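Local coordinates for protein metazoan TIR-STING fusion (Crassostrea gigas, PDB 6WT6) that joins a TIR domain to a STING ligand-binding domain in one chain, a fusion found in an oyster, at residues 191-200 against 210-218; 259-267 against 272-280. All coordinates share one frame; numbering follows the deposited sequence.

Interaction 1: 191-200 against 210-218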
loop_
_atom_site.group_PDB
_atom_site.type_symbol
_atom_site.label_atom_id
_atom_site.label_comp_id
_atom_site.label_asym_id
_atom_site.label_seq_id
_atom_site.Cartn_x
_atom_site.Cartn_y
_atom_site.Cartn_z
ATOM N N ILE A 191 8.278 -3.346 -18.492
ATOM C CA ILE A 191 9.409 -2.836 -19.262
ATOM C C ILE A 191 10.706 -3.588 -18.972
ATOM O O ILE A 191 11.534 -3.767 -19.874
ATOM C CB ILE A 191 9.578 -1.321 -19.028
ATOM C CG1 ILE A 191 9.802 -1.009 -17.548
ATOM C CG2 ILE A 191 8.355 -0.564 -19.537
ATOM C CD1 ILE A 191 11.183 -0.493 -17.246
ATOM N N LEU A 192 10.895 -4.050 -17.733
ATOM C CA LEU A 192 12.173 -4.661 -17.360
ATOM C C LEU A 192 12.508 -5.957 -18.101
ATOM O O LEU A 192 13.682 -6.124 -18.477
ATOM C CB LEU A 192 12.226 -4.909 -15.845
ATOM C CG LEU A 192 12.389 -3.726 -14.876
ATOM C CD1 LEU A 192 12.758 -4.220 -13.477
ATOM C CD2 LEU A 192 13.413 -2.703 -15.373
ATOM N N PRO A 193 11.574 -6.906 -18.323
ATOM C CA PRO A 193 11.981 -8.223 -18.856
ATOM C C PRO A 193 12.837 -8.184 -20.111
ATOM O O PRO A 193 13.763 -8.994 -20.231
ATOM C CB PRO A 193 10.636 -8.915 -19.116
ATOM C CG PRO A 193 9.743 -8.348 -18.090
ATOM C CD PRO A 193 10.144 -6.904 -17.958
ATOM N N ASP A 194 12.574 -7.273 -21.046
ATOM C CA ASP A 194 13.373 -7.182 -22.262
ATOM C C ASP A 194 14.173 -5.887 -22.359
ATOM O O ASP A 194 14.742 -5.603 -23.418
ATOM C CB ASP A 194 12.484 -7.345 -23.498
ATOM C CG ASP A 194 12.118 -8.797 -23.770
ATOM O OD1 ASP A 194 12.834 -9.697 -23.274
ATOM O OD2 ASP A 194 11.120 -9.042 -24.483
ATOM N N LEU A 195 14.250 -5.105 -21.279
ATOM C CA LEU A 195 14.937 -3.816 -21.346
ATOM C C LEU A 195 16.434 -3.985 -21.590
ATOM O O LEU A 195 17.040 -3.188 -22.318
ATOM C CB LEU A 195 14.680 -3.023 -20.064
ATOM C CG LEU A 195 15.296 -1.633 -19.890
ATOM C CD1 LEU A 195 14.330 -0.730 -19.141
ATOM C CD2 LEU A 195 16.609 -1.726 -19.128
ATOM N N ASP A 196 17.048 -5.018 -20.997
ATOM C CA ASP A 196 18.477 -5.246 -21.200
ATOM C C ASP A 196 18.816 -5.443 -22.673
ATOM O O ASP A 196 19.898 -5.043 -23.120
ATOM C CB ASP A 196 18.942 -6.452 -20.382
ATOM C CG ASP A 196 18.287 -7.756 -20.826
ATOM O OD1 ASP A 196 17.137 -7.722 -21.317
ATOM O OD2 ASP A 196 18.930 -8.819 -20.677
ATOM N N LYS A 197 17.910 -6.050 -23.444
ATOM C CA LYS A 197 18.113 -6.142 -24.885
ATOM C C LYS A 197 18.059 -4.766 -25.535
ATOM O O LYS A 197 18.885 -4.441 -26.393
ATOM C CB LYS A 197 17.065 -7.066 -25.507
ATOM C CG LYS A 197 17.107 -8.496 -25.005
ATOM C CD LYS A 197 16.029 -9.332 -25.665
ATOM C CE LYS A 197 16.025 -10.748 -25.120
ATOM N NZ LYS A 197 17.351 -11.408 -25.276
ATOM N N THR A 198 17.086 -3.943 -25.139
ATOM C CA THR A 198 16.972 -2.605 -25.708
ATOM C C THR A 198 18.215 -1.777 -25.411
ATOM O O THR A 198 18.703 -1.039 -26.276
ATOM C CB THR A 198 15.721 -1.914 -25.165
ATOM O OG1 THR A 198 14.586 -2.770 -25.358
ATOM C CG2 THR A 198 15.474 -0.598 -25.884
ATOM N N VAL A 199 18.748 -1.902 -24.193
ATOM C CA VAL A 199 19.913 -1.120 -23.790
ATOM C C VAL A 199 21.140 -1.544 -24.584
ATOM O O VAL A 199 21.901 -0.702 -25.079
ATOM C CB VAL A 199 20.143 -1.255 -22.274
ATOM C CG1 VAL A 199 21.492 -0.676 -21.877
ATOM C CG2 VAL A 199 19.028 -0.566 -21.516
ATOM N N ARG A 200 21.351 -2.855 -24.724
ATOM C CA ARG A 200 22.509 -3.337 -25.468
ATOM C C ARG A 200 22.454 -2.916 -26.928
ATOM O O ARG A 200 23.499 -2.650 -27.534
ATOM C CB ARG A 200 22.616 -4.858 -25.357
ATOM C CG ARG A 200 22.957 -5.342 -23.960
ATOM C CD ARG A 200 23.420 -6.784 -23.971
ATOM N NE ARG A 200 22.414 -7.682 -24.531
ATOM C CZ ARG A 200 21.528 -8.363 -23.810
ATOM N NH1 ARG A 200 21.515 -8.256 -22.488
ATOM N NH2 ARG A 200 20.655 -9.156 -24.416
ATOM N N GLY A 210 31.453 -1.065 -23.115
ATOM C CA GLY A 210 32.334 -0.959 -21.974
ATOM C C GLY A 210 32.129 0.271 -21.120
ATOM O O GLY A 210 32.721 0.359 -20.038
ATOM N N ARG A 211 31.308 1.223 -21.567
ATOM C CA ARG A 211 31.050 2.454 -20.833
ATOM C C ARG A 211 29.574 2.609 -20.485
ATOM O O ARG A 211 29.104 3.731 -20.273
ATOM C CB ARG A 211 31.539 3.662 -21.636
ATOM C CG ARG A 211 33.030 3.640 -21.947
ATOM C CD ARG A 211 33.867 3.843 -20.691
ATOM N NE ARG A 211 35.303 3.760 -20.958
ATOM C CZ ARG A 211 36.052 2.690 -20.706
ATOM N NH1 ARG A 211 35.507 1.603 -20.174
ATOM N NH2 ARG A 211 37.349 2.705 -20.981
ATOM N N MET A 212 28.834 1.503 -20.420
ATOM C CA MET A 212 27.401 1.558 -20.161
ATOM C C MET A 212 26.922 0.207 -19.651
ATOM O O MET A 212 27.214 -0.828 -20.258
ATOM C CB MET A 212 26.630 1.949 -21.423
ATOM C CG MET A 212 25.128 2.027 -21.225
ATOM S SD MET A 212 24.281 2.516 -22.734
ATOM C CE MET A 212 22.667 2.944 -22.088
ATOM N N SER A 213 26.191 0.226 -18.542
ATOM C CA SER A 213 25.578 -0.973 -17.998
ATOM C C SER A 213 24.282 -1.292 -18.739
ATOM O O SER A 213 23.652 -0.429 -19.353
ATOM C CB SER A 213 25.300 -0.802 -16.504
ATOM O OG SER A 213 24.401 -1.795 -16.031
ATOM N N GLU A 214 23.890 -2.563 -18.671
ATOM C CA GLU A 214 22.622 -2.999 -19.241
ATOM C C GLU A 214 21.419 -2.562 -18.417
ATOM O O GLU A 214 20.309 -2.506 -18.955
ATOM C CB GLU A 214 22.582 -4.523 -19.368
ATOM C CG GLU A 214 23.688 -5.140 -20.194
ATOM C CD GLU A 214 23.586 -6.653 -20.216
ATOM O OE1 GLU A 214 22.759 -7.199 -19.455
ATOM O OE2 GLU A 214 24.325 -7.297 -20.988
ATOM N N LYS A 215 21.609 -2.262 -17.135
ATOM C CA LYS A 215 20.485 -2.116 -16.225
ATOM C C LYS A 215 19.885 -0.713 -16.289
ATOM O O LYS A 215 20.511 0.250 -16.737
ATOM C CB LYS A 215 20.908 -2.426 -14.789
ATOM C CG LYS A 215 21.384 -3.858 -14.556
ATOM C CD LYS A 215 21.639 -4.103 -13.075
ATOM C CE LYS A 215 22.134 -5.516 -12.813
ATOM N NZ LYS A 215 23.435 -5.798 -13.491
ATOM N N LEU A 216 18.638 -0.621 -15.833
ATOM C CA LEU A 216 17.962 0.651 -15.630
ATOM C C LEU A 216 18.206 1.097 -14.193
ATOM O O LEU A 216 17.831 0.393 -13.249
ATOM C CB LEU A 216 16.464 0.512 -15.905
ATOM C CG LEU A 216 15.605 1.746 -15.622
ATOM C CD1 LEU A 216 16.011 2.899 -16.530
ATOM C CD2 LEU A 216 14.126 1.423 -15.774
ATOM N N PHE A 217 18.844 2.250 -14.027
ATOM C CA PHE A 217 19.167 2.762 -12.702
ATOM C C PHE A 217 17.994 3.583 -12.181
ATOM O O PHE A 217 17.574 4.553 -12.820
ATOM C CB PHE A 217 20.456 3.581 -12.739
ATOM C CG PHE A 217 21.689 2.742 -12.911
ATOM C CD1 PHE A 217 22.493 2.437 -11.825
ATOM C CD2 PHE A 217 22.025 2.226 -14.152
ATOM C CE1 PHE A 217 23.618 1.653 -11.975
ATOM C CE2 PHE A 217 23.151 1.438 -14.311
ATOM C CZ PHE A 217 23.950 1.153 -13.221
ATOM N N LEU A 218 17.456 3.178 -11.035
ATOM C CA LEU A 218 16.286 3.801 -10.430
ATOM C C LEU A 218 16.739 4.584 -9.207
ATOM O O LEU A 218 17.315 4.011 -8.276
ATOM C CB LEU A 218 15.248 2.748 -10.046
ATOM C CG LEU A 218 14.717 1.860 -11.171
ATOM C CD1 LEU A 218 13.960 0.688 -10.582
ATOM C CD2 LEU A 218 13.830 2.666 -12.121
#
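V199 and R200 of helix 191-200 meet the chain where 210-218 turns its corner. V199 lies against backbone: its CG1 is 3.3 Å from S213 O, and its CG2 is 3.5 Å from E214 O. CG1 also touches the tip of M212, whose side chain runs fully extended to CE. R200 forms a salt bridge with E214, and the hydrogen bond within it, NH1 to OE2 at 3.3 Å, is weak. The carboxylate sits at the edge of the guanidinium, with the two planes 57° apart. The same NH1 binds D196 OD2 at 3.2 Å, from above the D196 carboxylate plane. One arginine nitrogen thus joins two acids whose D196 OD2 and E214 OE1 are 4.3 Å apart, and its charge probably offsets their repulsion. This is the long helix 176-204 of the STING ligand-binding domain packing on strand 212-221 of its mixed sheet. Nearer the start of the helical segment the contact is apolar. L195 and I191 cross L216 at about right angles, I191 CD1 to L216 CD2 at 3.8 Å. Further out, S213 OG accepts from K215 N at 3.0 Å in an ST turn at the corner. E357 holds S213 OG, E214 N and K215 NZ.

Interaction 2: 259-267 against 272-280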
loop_
_atom_site.group_PDB
_atom_site.type_symbol
_atom_site.label_atom_id
_atom_site.label_comp_id
_atom_site.label_asym_id
_atom_site.label_seq_id
_atom_site.Cartn_x
_atom_site.Cartn_y
_atom_site.Cartn_z
ATOM N N LYS A 259 9.139 5.551 -23.109
ATOM C CA LYS A 259 10.484 6.003 -23.452
ATOM C C LYS A 259 11.324 6.269 -22.206
ATOM O O LYS A 259 10.975 7.112 -21.376
ATOM C CB LYS A 259 10.420 7.263 -24.319
ATOM C CG LYS A 259 9.719 7.081 -25.658
ATOM C CD LYS A 259 9.552 8.421 -26.369
ATOM C CE LYS A 259 8.527 9.313 -25.675
ATOM N NZ LYS A 259 7.127 8.851 -25.911
ATOM N N ASN A 260 12.432 5.543 -22.076
ATOM C CA ASN A 260 13.367 5.715 -20.972
ATOM C C ASN A 260 14.559 6.542 -21.429
ATOM O O ASN A 260 15.071 6.347 -22.534
ATOM C CB ASN A 260 13.846 4.361 -20.445
ATOM C CG ASN A 260 12.735 3.561 -19.815
ATOM O OD1 ASN A 260 12.533 3.608 -18.603
ATOM N ND2 ASN A 260 11.998 2.826 -20.637
ATOM N N THR A 261 15.011 7.444 -20.566
ATOM C CA THR A 261 15.992 8.450 -20.953
ATOM C C THR A 261 17.422 7.971 -20.718
ATOM O O THR A 261 17.711 7.272 -19.742
ATOM C CB THR A 261 15.737 9.744 -20.182
ATOM O OG1 THR A 261 14.368 10.127 -20.357
ATOM C CG2 THR A 261 16.621 10.860 -20.701
ATOM N N ILE A 262 18.319 8.362 -21.624
ATOM C CA ILE A 262 19.738 8.040 -21.536
ATOM C C ILE A 262 20.500 9.293 -21.134
ATOM O O ILE A 262 20.292 10.370 -21.708
ATOM C CB ILE A 262 20.276 7.480 -22.862
ATOM C CG1 ILE A 262 19.398 6.321 -23.342
ATOM C CG2 ILE A 262 21.715 7.022 -22.690
ATOM C CD1 ILE A 262 19.341 5.169 -22.370
ATOM N N TYR A 263 21.380 9.155 -20.154
ATOM C CA TYR A 263 22.228 10.246 -19.711
ATOM C C TYR A 263 23.689 9.843 -19.839
ATOM O O TYR A 263 24.023 8.663 -19.992
ATOM C CB TYR A 263 21.928 10.649 -18.263
ATOM C CG TYR A 263 20.514 11.123 -18.026
ATOM C CD1 TYR A 263 20.178 12.461 -18.169
ATOM C CD2 TYR A 263 19.515 10.233 -17.650
ATOM C CE1 TYR A 263 18.891 12.903 -17.950
ATOM C CE2 TYR A 263 18.221 10.667 -17.426
ATOM C CZ TYR A 263 17.918 12.005 -17.576
ATOM O OH TYR A 263 16.636 12.452 -17.359
ATOM N N SER A 264 24.556 10.849 -19.778
ATOM C CA SER A 264 25.996 10.658 -19.755
ATOM C C SER A 264 26.571 11.284 -18.493
ATOM O O SER A 264 26.020 12.245 -17.945
ATOM C CB SER A 264 26.661 11.280 -20.987
ATOM O OG SER A 264 27.991 10.822 -21.137
ATOM N N VAL A 265 27.697 10.741 -18.043
ATOM C CA VAL A 265 28.360 11.225 -16.840
ATOM C C VAL A 265 29.856 10.978 -16.994
ATOM O O VAL A 265 30.276 9.946 -17.527
ATOM C CB VAL A 265 27.768 10.554 -15.581
ATOM C CG1 VAL A 265 27.873 9.041 -15.667
ATOM C CG2 VAL A 265 28.441 11.052 -14.346
ATOM N N THR A 266 30.662 11.942 -16.549
ATOM C CA THR A 266 32.108 11.928 -16.744
ATOM C C THR A 266 32.806 11.605 -15.429
ATOM O O THR A 266 32.514 12.224 -14.399
ATOM C CB THR A 266 32.597 13.279 -17.274
ATOM O OG1 THR A 266 31.897 13.606 -18.483
ATOM C CG2 THR A 266 34.079 13.229 -17.564
ATOM N N ASP A 267 33.726 10.642 -15.464
ATOM C CA ASP A 267 34.466 10.252 -14.271
ATOM C C ASP A 267 35.724 11.119 -14.165
ATOM O O ASP A 267 35.823 12.163 -14.815
ATOM C CB ASP A 267 34.758 8.747 -14.305
ATOM C CG ASP A 267 35.757 8.362 -15.383
ATOM O OD1 ASP A 267 35.917 9.121 -16.360
ATOM O OD2 ASP A 267 36.380 7.286 -15.252
ATOM N N ASP A 272 33.469 9.233 -20.506
ATOM C CA ASP A 272 32.019 9.346 -20.412
ATOM C C ASP A 272 31.416 7.970 -20.176
ATOM O O ASP A 272 31.781 6.998 -20.850
ATOM C CB ASP A 272 31.426 9.967 -21.680
ATOM C CG ASP A 272 31.853 11.408 -21.876
ATOM O OD1 ASP A 272 32.356 12.005 -20.909
ATOM O OD2 ASP A 272 31.734 11.922 -23.014
ATOM N N TYR A 273 30.493 7.896 -19.220
ATOM C CA TYR A 273 29.744 6.685 -18.928
ATOM C C TYR A 273 28.266 6.962 -19.147
ATOM O O TYR A 273 27.757 8.004 -18.719
ATOM C CB TYR A 273 30.007 6.214 -17.497
ATOM C CG TYR A 273 31.317 5.480 -17.344
ATOM C CD1 TYR A 273 32.508 6.172 -17.156
ATOM C CD2 TYR A 273 31.369 4.092 -17.409
ATOM C CE1 TYR A 273 33.714 5.501 -17.023
ATOM C CE2 TYR A 273 32.568 3.412 -17.278
ATOM C CZ TYR A 273 33.738 4.122 -17.085
ATOM O OH TYR A 273 34.933 3.449 -16.953
ATOM N N PHE A 274 27.591 6.035 -19.820
ATOM C CA PHE A 274 26.198 6.192 -20.202
ATOM C C PHE A 274 25.304 5.296 -19.353
ATOM O O PHE A 274 25.700 4.203 -18.934
ATOM C CB PHE A 274 25.995 5.858 -21.685
ATOM C CG PHE A 274 26.664 6.820 -22.629
ATOM C CD1 PHE A 274 28.000 6.666 -22.962
ATOM C CD2 PHE A 274 25.951 7.864 -23.200
ATOM C CE1 PHE A 274 28.620 7.542 -23.839
ATOM C CE2 PHE A 274 26.567 8.744 -24.081
ATOM C CZ PHE A 274 27.904 8.582 -24.398
ATOM N N PHE A 275 24.085 5.765 -19.108
ATOM C CA PHE A 275 23.148 4.972 -18.330
ATOM C C PHE A 275 21.725 5.397 -18.655
ATOM O O PHE A 275 21.459 6.571 -18.929
ATOM C CB PHE A 275 23.413 5.115 -16.824
ATOM C CG PHE A 275 23.226 6.515 -16.292
ATOM C CD1 PHE A 275 24.228 7.470 -16.424
ATOM C CD2 PHE A 275 22.054 6.871 -15.642
ATOM C CE1 PHE A 275 24.056 8.753 -15.925
ATOM C CE2 PHE A 275 21.879 8.153 -15.139
ATOM C CZ PHE A 275 22.881 9.094 -15.280
ATOM N N ALA A 276 20.822 4.419 -18.640
ATOM C CA ALA A 276 19.399 4.716 -18.577
ATOM C C ALA A 276 19.018 4.914 -17.119
ATOM O O ALA A 276 19.337 4.078 -16.269
ATOM C CB ALA A 276 18.577 3.592 -19.199
ATOM N N GLY A 277 18.355 6.018 -16.821
ATOM C CA GLY A 277 18.065 6.348 -15.438
ATOM C C GLY A 277 16.812 7.183 -15.299
ATOM O O GLY A 277 16.439 7.946 -16.199
ATOM N N GLU A 278 16.165 7.041 -14.147
ATOM C CA GLU A 278 14.994 7.834 -13.814
ATOM C C GLU A 278 14.745 7.715 -12.319
ATOM O O GLU A 278 15.281 6.828 -11.649
ATOM C CB GLU A 278 13.768 7.380 -14.611
ATOM C CG GLU A 278 13.350 5.945 -14.322
ATOM C CD GLU A 278 12.367 5.405 -15.345
ATOM O OE1 GLU A 278 12.501 5.757 -16.534
ATOM O OE2 GLU A 278 11.459 4.635 -14.959
ATOM N N TYR A 279 13.934 8.631 -11.801
ATOM C CA TYR A 279 13.486 8.529 -10.423
ATOM C C TYR A 279 12.431 7.436 -10.291
ATOM O O TYR A 279 11.701 7.129 -11.235
ATOM C CB TYR A 279 12.902 9.862 -9.943
ATOM C CG TYR A 279 13.915 10.959 -9.679
ATOM C CD1 TYR A 279 14.629 11.000 -8.489
ATOM C CD2 TYR A 279 14.134 11.967 -10.608
ATOM C CE1 TYR A 279 15.543 12.000 -8.239
ATOM C CE2 TYR A 279 15.050 12.973 -10.369
ATOM C CZ TYR A 279 15.749 12.988 -9.181
ATOM O OH TYR A 279 16.657 13.990 -8.934
ATOM N N ILE A 280 12.368 6.836 -9.104
ATOM C CA ILE A 280 11.221 6.022 -8.704
ATOM C C ILE A 280 10.116 7.005 -8.330
ATOM O O ILE A 280 10.099 7.543 -7.221
ATOM C CB ILE A 280 11.559 5.081 -7.545
ATOM C CG1 ILE A 280 12.773 4.221 -7.890
ATOM C CG2 ILE A 280 10.359 4.209 -7.205
ATOM C CD1 ILE A 280 13.134 3.216 -6.816
HETATM O O HOH W 1 14.554 10.007 -16.537
#
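F275 has its CG between the backbone N and the carbonyl carbon (chi1 63°), which turns one ring face to the CB of Y263. Y263 CG is instead anti to its carbonyl carbon (chi1 -60°), so its ring leads off toward G277. The strands 260-266 and 272-279 form an antiparallel beta hairpin. Y263 with F275 and V265 with Y273 are its hydrogen-bonded pairs, each with two backbone bonds. The Y263 N to F275 O bond is 2.9 Å and nearly straight, at 175°. A further bond runs from G277 N to T261 O. Y263 CB stands over the face of the F275 ring, 3.9 Å from its centroid, a CH-pi contact. The ring planes are close to parallel, but the rings are offset so far that little of one faces the other. V265 CG1 packs at 3.8 Å from F275 CE1. This face is covered by helix 341-356, where I350 meets F275 and C347 meets V265. On the opposite face I262 CD1 touches A276 CB at 3.6 Å, and S264 OG lies over one face of the F274 ring. T266 and D272 lie side by side at the turn end, and T266 OG1 donates to D272 OD1 at 2.9 Å. The Y263 hydroxyl is bonded to S229 OG. A water gives a 2.8 Å hydrogen bond to G277 O, and that carbonyl oxygen also sits at the edge of the Y263 ring, 3.5 Å from CE2.

In the fold
Interactions 1 and 2 meet in the mixed sheet of the STING ligand-binding domain, their centres about 11 Å apart. Strand 212-221 of interaction 1 runs parallel beside strand 272-279 of interaction 2. Two probable backbone hydrogen bonds join them: F274 N to R211 O at 2.8 Å, and F217 N to A276 O at 2.9 Å. Side chains meet as well, M212 on F274 and L216 on A276. The hairpin face with I262, F274 and A276 therefore continues onto residues that pack against helix 176-204. Helix 341-356 lies on the other face, where it touches F217 and F275. Along the chain, both segments of interaction 1 precede those of interaction 2.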